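Side-chain contacts in putative extracellular solute-binding protein (Bordetella bronchiseptica, PDB 4P56), which probably serves as the periplasmic solute receptor of a TRAP transporter and binds mandelate in the cleft between its lobes: residues K68-T71 with G75-D78; W122-K127 with R333-Q338. One frame throughout, in Å; residues are numbered along the deposited sequence.

Overall arrangement
Interactions 1 and 2 occupy separate parts of this family 7 solute-binding protein, on opposite sides of the chain's centre: their own centres are 30 Å apart, and their nearest atoms come no closer than about 9 Å. Along the chain they follow in series. Interaction 1 is local, a loop folded back on the start of the helix that follows it, whereas interaction 2 joins helices 114-129 and 325-340, through segments separated by 205 residues. Interaction 1 is connected to the pocket indirectly: the His-76 side chain is about 12 Å from bound (R)-mandelic acid, but its ring packs edge-to-face with Trp-34 of the pocket. Interaction 2 is a partly buried acid pair with a water bridge beside it.

Interaction 1 of 2, residues K68-T71 with G75-D78; sequences KAVT and GHFD
Ala-69 reaches the edge of the His-76 imidazole, its CB lying 4.0 Å from CE1 of that ring. Next along the loop, Val-70 passes the ring obliquely; its backbone N and His-76 NE2 share one partner, since both are hydrogen-bonded to Ser-32 OG. Thr-71 makes the most varied contact of the loop. Its carbonyl O sits near the ring plane at the CE1 edge, 3.3 Å from CE1 of His-76. Its methyl CG2 packs 3.4 Å from the carbonyl C of Gly-75 and also touches His-76 ND1. A chi1 of -176° sets Thr-71 OG1 anti to the backbone N and turns CG2 toward the helix start. No hydrogen bond joins the two segments directly. The imidazole is instead fixed at both nitrogens from nearby, by Asn-72 O at ND1 and Ser-32 OG at NE2, which hold its rotation and leave CE1, between the two nitrogens, to Ala-69 CB and Thr-71 O. This is a loop packing against the beginning of the helix that follows it: 68-71 follows strand 62-65, and His-76, near the start of helix 76-81, packs on Thr-88 of strand 87-91 and edge-to-face with Trp-34 of the ligand pocket.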
loop_
_atom_site.group_PDB
_atom_site.type_symbol
_atom_site.label_atom_id
_atom_site.label_comp_id
_atom_site.label_asym_id
_atom_site.label_seq_id
_atom_site.Cartn_x
_atom_site.Cartn_y
_atom_site.Cartn_z
ATOM N N LYS A 68 6.565 18.374 9.905
ATOM C CA LYS A 68 7.188 17.154 10.440
ATOM C C LYS A 68 6.125 16.112 10.686
ATOM O O LYS A 68 4.950 16.436 10.931
ATOM C CB LYS A 68 7.903 17.406 11.778
ATOM C CG LYS A 68 9.157 18.223 11.693
ATOM C CD LYS A 68 9.685 18.560 13.093
ATOM C CE LYS A 68 10.463 19.873 13.082
ATOM N NZ LYS A 68 11.141 20.173 14.383
ATOM N N ALA A 69 6.518 14.840 10.672
ATOM C CA ALA A 69 5.589 13.794 11.121
ATOM C C ALA A 69 5.293 14.034 12.605
ATOM O O ALA A 69 6.205 14.353 13.353
ATOM C CB ALA A 69 6.210 12.385 10.897
ATOM N N VAL A 70 4.032 13.925 13.033
ATOM C CA VAL A 70 3.704 14.191 14.442
ATOM C C VAL A 70 3.984 12.992 15.348
ATOM O O VAL A 70 4.000 13.120 16.568
ATOM C CB VAL A 70 2.225 14.631 14.612
ATOM C CG1 VAL A 70 1.984 15.889 13.803
ATOM C CG2 VAL A 70 1.269 13.532 14.161
ATOM N N THR A 71 4.172 11.823 14.747
ATOM C CA THR A 71 4.537 10.624 15.505
ATOM C C THR A 71 5.176 9.616 14.556
ATOM O O THR A 71 5.490 9.960 13.426
ATOM C CB THR A 71 3.322 9.986 16.182
ATOM O OG1 THR A 71 3.749 8.882 16.987
ATOM C CG2 THR A 71 2.296 9.514 15.147
ATOM N N GLY A 75 1.864 5.016 14.499
ATOM C CA GLY A 75 1.148 5.898 15.411
ATOM C C GLY A 75 0.187 6.867 14.748
ATOM O O GLY A 75 -0.613 7.538 15.408
ATOM N N HIS A 76 0.249 6.953 13.434
ATOM C CA HIS A 76 -0.579 7.910 12.719
ATOM C C HIS A 76 -2.086 7.601 12.794
ATOM O O HIS A 76 -2.895 8.513 12.709
ATOM C CB HIS A 76 -0.106 8.071 11.260
ATOM C CG HIS A 76 0.979 9.107 11.094
ATOM N ND1 HIS A 76 2.272 8.911 11.523
ATOM C CD2 HIS A 76 0.939 10.355 10.565
ATOM C CE1 HIS A 76 2.993 9.991 11.248
ATOM N NE2 HIS A 76 2.204 10.886 10.685
ATOM N N PHE A 77 -2.481 6.347 12.985
ATOM C CA PHE A 77 -3.908 6.063 13.077
ATOM C C PHE A 77 -4.460 6.710 14.358
ATOM O O PHE A 77 -5.454 7.453 14.335
ATOM C CB PHE A 77 -4.162 4.551 13.098
ATOM C CG PHE A 77 -5.619 4.201 13.010
ATOM C CD1 PHE A 77 -6.433 4.329 14.104
ATOM C CD2 PHE A 77 -6.176 3.763 11.824
ATOM C CE1 PHE A 77 -7.792 4.052 14.030
ATOM C CE2 PHE A 77 -7.557 3.455 11.744
ATOM C CZ PHE A 77 -8.347 3.609 12.839
ATOM N N ASP A 78 -3.818 6.413 15.481
ATOM C CA ASP A 78 -4.222 7.010 16.755
ATOM C C ASP A 78 -4.088 8.550 16.766
ATOM O O ASP A 78 -4.880 9.227 17.426
ATOM C CB ASP A 78 -3.427 6.407 17.918
ATOM C CG ASP A 78 -3.859 4.976 18.240
ATOM O OD1 ASP A 78 -5.017 4.635 17.943
ATOM O OD2 ASP A 78 -3.036 4.195 18.751
#

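Interaction 2 of 2, residues W122-K127 with R333-Q338; sequences WDTYEK and RAEIKQ
The two helical segments come nearest at Asp-123 and Glu-335, whose CA atoms are 8.8 Å apart. This is a polar helix-helix contact, spanned mainly by Glu-335, in which helix 325-340, near the end of the chain, lies beside helix 114-129 of the solute-binding fold. Glu-335 crosses the gap with CG anti to its own N (chi1 -180°) and an extended chain beyond, meeting Asp-123 at about a right angle. The two carboxylates are nearly coplanar, their planes 23° apart, and Asp-123 OD2 lies 2.5 Å from Glu-335 OE2. Oxygens this close suggest that one acid is protonated and donates to the other. Arg-264 would offset the remaining charge: its NH2 forms a salt bridge with Asp-123 OD2 and a long, weak ion pair with Glu-335 OE2. The other carboxylate oxygen, Glu-335 OE1, leans against the aliphatic part of Asp-123, 3.4 Å from CB. Thr-124 is joined to Glu-335 through a water: its OG1 is 4.5 Å from Glu-335 OE1 and is also hydrogen-bonded to Ala-120 O, in its own helix. That water donates to both sides, at 2.7 Å from Thr-124 OG1 and 2.8 Å from Glu-335 OE1.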
loop_
_atom_site.group_PDB
_atom_site.type_symbol
_atom_site.label_atom_id
_atom_site.label_comp_id
_atom_site.label_asym_id
_atom_site.label_seq_id
_atom_site.Cartn_x
_atom_site.Cartn_y
_atom_site.Cartn_z
ATOM N N TRP A 122 -10.812 -0.460 -3.366
ATOM C CA TRP A 122 -11.792 0.428 -2.749
ATOM C C TRP A 122 -13.218 0.016 -3.085
ATOM O O TRP A 122 -14.077 -0.013 -2.213
ATOM C CB TRP A 122 -11.584 1.900 -3.136
ATOM C CG TRP A 122 -12.778 2.686 -2.706
ATOM C CD1 TRP A 122 -13.748 3.208 -3.496
ATOM C CD2 TRP A 122 -13.164 2.959 -1.348
ATOM N NE1 TRP A 122 -14.718 3.803 -2.714
ATOM C CE2 TRP A 122 -14.379 3.660 -1.392
ATOM C CE3 TRP A 122 -12.586 2.668 -0.098
ATOM C CZ2 TRP A 122 -15.037 4.089 -0.235
ATOM C CZ3 TRP A 122 -13.235 3.069 1.049
ATOM C CH2 TRP A 122 -14.449 3.787 0.983
ATOM N N ASP A 123 -13.497 -0.253 -4.346
ATOM C CA ASP A 123 -14.869 -0.549 -4.738
ATOM C C ASP A 123 -15.334 -1.780 -3.953
ATOM O O ASP A 123 -16.474 -1.844 -3.488
ATOM C CB ASP A 123 -14.990 -0.784 -6.250
ATOM C CG ASP A 123 -14.991 0.521 -7.070
ATOM O OD1 ASP A 123 -15.151 1.608 -6.487
ATOM O OD2 ASP A 123 -14.848 0.464 -8.319
ATOM N N THR A 124 -14.440 -2.742 -3.770
ATOM C CA THR A 124 -14.811 -3.999 -3.097
ATOM C C THR A 124 -15.034 -3.712 -1.604
ATOM O O THR A 124 -16.032 -4.165 -1.015
ATOM C CB THR A 124 -13.710 -5.044 -3.287
ATOM O OG1 THR A 124 -13.564 -5.352 -4.697
ATOM C CG2 THR A 124 -14.019 -6.316 -2.521
ATOM N N TYR A 125 -14.094 -2.973 -1.007
ATOM C CA TYR A 125 -14.134 -2.634 0.423
ATOM C C TYR A 125 -15.401 -1.840 0.752
ATOM O O TYR A 125 -16.107 -2.136 1.702
ATOM C CB TYR A 125 -12.869 -1.839 0.853
ATOM C CG TYR A 125 -12.554 -2.000 2.344
ATOM C CD1 TYR A 125 -13.135 -1.184 3.282
ATOM C CD2 TYR A 125 -11.740 -3.030 2.795
ATOM C CE1 TYR A 125 -12.881 -1.349 4.652
ATOM C CE2 TYR A 125 -11.491 -3.213 4.152
ATOM C CZ TYR A 125 -12.064 -2.362 5.076
ATOM O OH TYR A 125 -11.822 -2.550 6.435
ATOM N N GLU A 126 -15.678 -0.834 -0.059
ATOM C CA GLU A 126 -16.870 -0.023 0.113
ATOM C C GLU A 126 -18.154 -0.864 0.009
ATOM O O GLU A 126 -19.049 -0.729 0.824
ATOM C CB GLU A 126 -16.872 1.054 -0.968
ATOM C CG GLU A 126 -18.180 1.790 -1.055
ATOM C CD GLU A 126 -18.162 2.849 -2.118
ATOM O OE1 GLU A 126 -18.086 2.500 -3.327
ATOM O OE2 GLU A 126 -18.210 4.026 -1.719
ATOM N N LYS A 127 -18.246 -1.711 -1.009
ATOM C CA LYS A 127 -19.478 -2.483 -1.223
ATOM C C LYS A 127 -19.699 -3.587 -0.185
ATOM O O LYS A 127 -20.821 -3.844 0.203
ATOM C CB LYS A 127 -19.472 -3.102 -2.632
ATOM C CG LYS A 127 -20.695 -4.010 -2.909
ATOM C CD LYS A 127 -20.799 -4.249 -4.385
ATOM C CE LYS A 127 -22.094 -4.923 -4.801
ATOM N NZ LYS A 127 -22.050 -5.141 -6.274
ATOM N N ARG A 333 -11.933 -9.676 -8.219
ATOM C CA ARG A 333 -11.197 -10.324 -9.312
ATOM C C ARG A 333 -11.759 -9.952 -10.640
ATOM O O ARG A 333 -11.004 -9.774 -11.609
ATOM C CB ARG A 333 -11.189 -11.846 -9.159
ATOM C CG ARG A 333 -10.262 -12.238 -8.040
ATOM C CD ARG A 333 -10.366 -13.681 -7.627
ATOM N NE ARG A 333 -9.243 -13.914 -6.747
ATOM C CZ ARG A 333 -9.041 -15.009 -6.031
ATOM N NH1 ARG A 333 -9.918 -16.015 -6.072
ATOM N NH2 ARG A 333 -7.951 -15.075 -5.270
ATOM N N ALA A 334 -13.084 -9.862 -10.710
ATOM C CA ALA A 334 -13.723 -9.540 -11.976
ATOM C C ALA A 334 -13.375 -8.111 -12.338
ATOM O O ALA A 334 -13.052 -7.799 -13.484
ATOM C CB ALA A 334 -15.211 -9.695 -11.872
ATOM N N GLU A 335 -13.401 -7.245 -11.341
ATOM C CA GLU A 335 -13.189 -5.829 -11.607
ATOM C C GLU A 335 -11.732 -5.511 -11.986
ATOM O O GLU A 335 -11.478 -4.723 -12.906
ATOM C CB GLU A 335 -13.623 -5.001 -10.407
ATOM C CG GLU A 335 -13.428 -3.509 -10.629
ATOM C CD GLU A 335 -13.965 -2.673 -9.486
ATOM O OE1 GLU A 335 -14.532 -3.257 -8.529
ATOM O OE2 GLU A 335 -13.825 -1.434 -9.561
ATOM N N ILE A 336 -10.771 -6.130 -11.309
ATOM C CA ILE A 336 -9.358 -5.853 -11.603
ATOM C C ILE A 336 -8.941 -6.453 -12.957
ATOM O O ILE A 336 -8.178 -5.835 -13.708
ATOM C CB ILE A 336 -8.407 -6.272 -10.428
ATOM C CG1 ILE A 336 -7.073 -5.498 -10.503
ATOM C CG2 ILE A 336 -8.175 -7.759 -10.457
ATOM C CD1 ILE A 336 -6.172 -5.662 -9.274
ATOM N N LYS A 337 -9.493 -7.614 -13.296
ATOM C CA LYS A 337 -9.243 -8.264 -14.581
ATOM C C LYS A 337 -9.740 -7.355 -15.708
ATOM O O LYS A 337 -9.024 -7.116 -16.681
ATOM C CB LYS A 337 -9.953 -9.629 -14.598
ATOM C CG LYS A 337 -9.608 -10.578 -15.732
ATOM C CD LYS A 337 -10.545 -11.797 -15.682
ATOM C CE LYS A 337 -10.577 -12.555 -17.009
ATOM N NZ LYS A 337 -11.737 -13.517 -17.093
ATOM N N GLN A 338 -10.938 -6.804 -15.546
ATOM C CA GLN A 338 -11.492 -5.853 -16.513
ATOM C C GLN A 338 -10.685 -4.538 -16.597
ATOM O O GLN A 338 -10.316 -4.070 -17.688
ATOM C CB GLN A 338 -12.933 -5.543 -16.122
ATOM C CG GLN A 338 -13.587 -4.470 -16.979
ATOM C CD GLN A 338 -15.109 -4.541 -16.928
ATOM O OE1 GLN A 338 -15.693 -5.628 -16.851
ATOM N NE2 GLN A 338 -15.760 -3.381 -16.962
HETATM O O HOH W 1 -15.510 -4.856 -6.478
#